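Local coordinates for protein transcriptional regulator, putative (Vibrio cholerae O1 biovar eltor str. N16961, PDB 3BJN) that probably acts as an IclR-family DNA-binding transcription factor, present here as its C-terminal domain alone, the part that follows the DNA-binding region in this family, at residues His108-Val112 and Gly123-Pro127. Residues are numbered along the deposited sequence; the frame is centred on the assembly and turned at random. Where two conformers were deposited one is given.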
# COMPACT_ATOMS: atom_id res chain seq x y z
N HIS A 108 12.01 7.71 -3.68
CA HIS A 108 11.76 7.79 -2.23
C HIS A 108 11.66 6.42 -1.53
O HIS A 108 11.98 6.29 -0.33
CB HIS A 108 10.48 8.59 -1.97
CG HIS A 108 10.66 10.06 -2.15
ND1 HIS A 108 10.20 10.73 -3.27
CD2 HIS A 108 11.28 10.98 -1.39
CE1 HIS A 108 10.51 12.01 -3.16
NE2 HIS A 108 11.17 12.19 -2.04
N GLY A 109 11.18 5.42 -2.28
CA GLY A 109 10.93 4.08 -1.76
C GLY A 109 9.56 3.89 -1.11
O GLY A 109 9.28 2.85 -0.50
N TYR A 110 8.69 4.89 -1.26
CA TYR A 110 7.32 4.81 -0.71
C TYR A 110 6.42 5.79 -1.46
O TYR A 110 6.91 6.68 -2.16
CB TYR A 110 7.33 5.17 0.78
CG TYR A 110 7.77 6.61 1.06
CD1 TYR A 110 6.84 7.65 1.10
CD2 TYR A 110 9.12 6.91 1.24
CE1 TYR A 110 7.25 8.98 1.33
CE2 TYR A 110 9.53 8.21 1.48
CZ TYR A 110 8.60 9.24 1.51
OH TYR A 110 9.01 10.53 1.73
N ALA A 111 5.11 5.64 -1.27
CA ALA A 111 4.14 6.59 -1.82
C ALA A 111 3.27 7.15 -0.70
O ALA A 111 3.03 6.47 0.31
CB ALA A 111 3.26 5.90 -2.83
N VAL A 112 2.76 8.36 -0.92
CA VAL A 112 1.81 8.98 0.01
C VAL A 112 0.64 9.41 -0.83
O VAL A 112 0.83 9.92 -1.98
CB VAL A 112 2.42 10.22 0.73
CG1 VAL A 112 1.41 10.86 1.68
CG2 VAL A 112 3.69 9.85 1.48
N GLY A 123 -3.12 7.56 2.76
CA GLY A 123 -2.37 6.31 2.73
C GLY A 123 -0.88 6.56 2.63
O GLY A 123 -0.44 7.50 1.96
N ILE A 124 -0.10 5.72 3.32
CA ILE A 124 1.37 5.74 3.19
C ILE A 124 1.81 4.30 3.00
O ILE A 124 1.43 3.43 3.79
CB ILE A 124 2.07 6.40 4.44
CG1 ILE A 124 1.70 7.88 4.47
CG2 ILE A 124 3.58 6.22 4.32
CD1 ILE A 124 2.07 8.67 5.77
N SER A 125 2.56 4.01 1.94
CA SER A 125 2.82 2.61 1.59
C SER A 125 4.22 2.40 1.05
O SER A 125 4.80 3.30 0.43
CB SER A 125 1.80 2.09 0.57
OG SER A 125 0.49 2.45 0.95
N ALA A 126 4.76 1.22 1.32
CA ALA A 126 6.09 0.85 0.81
C ALA A 126 6.05 -0.57 0.25
O ALA A 126 5.28 -1.38 0.72
CB ALA A 126 7.14 0.99 1.92
N PRO A 127 6.88 -0.85 -0.77
CA PRO A 127 6.80 -2.16 -1.44
C PRO A 127 7.48 -3.26 -0.63
O PRO A 127 8.48 -3.00 0.07
CB PRO A 127 7.61 -1.94 -2.73
CG PRO A 127 8.66 -0.89 -2.33
CD PRO A 127 7.96 0.00 -1.35
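A111 and S125 form the antiparallel hydrogen-bonded pair that fastens strand 111-114 to strand 121-130, a beta hairpin at one border of the six-stranded antiparallel sheet of this GAF-like IclR C-terminal domain. Two backbone bonds close the ring: A111 N donates to S125 O at 2.9 Å, and S125 N returns a bond to A111 O at 3.0 Å. With N-H...O angles near 160°, both bonds are nearly straight and reach each oxygen within its carbonyl plane.

Weaker CA-H...O contacts flank this ring. I124 CA lies 3.4 Å from A111 O in a bent contact of this kind, which gives that oxygen a second donor, and V112 CA does the same toward G123 O at 3.3 Å.

Apolar contacts join V112 and I124 on one face of the sheet, a non-hydrogen-bonded pair whose beta-branched side chains suit extended backbone and run alongside each other from neighbouring strands. With I124 CG1 anti to its own carbonyl carbon (chi1 -67°), this methylene sits 4.1 Å from V112 CG1 and equally near V112 CG2. V112 CG2 in turn lies in plane at the edge of the Y110 ring. Helix 144-163 packs here, I154 against I124 and I155 against Y110. A111 and S125 face helix 67-76 instead; the small methyl of A111 rests on V72, while in the conformer given S125 OG hydrogen-bonds to the hydroxyls of S139 and S69, a small polar group serving a buried place.

Where helix 96-108 ends, G109 adopts positive phi (85°), a conformation glycine tolerates readily, and turns the chain toward the strand. P127, without an N-H, offers ring carbon instead: its CD lies 3.3 Å from G109 O.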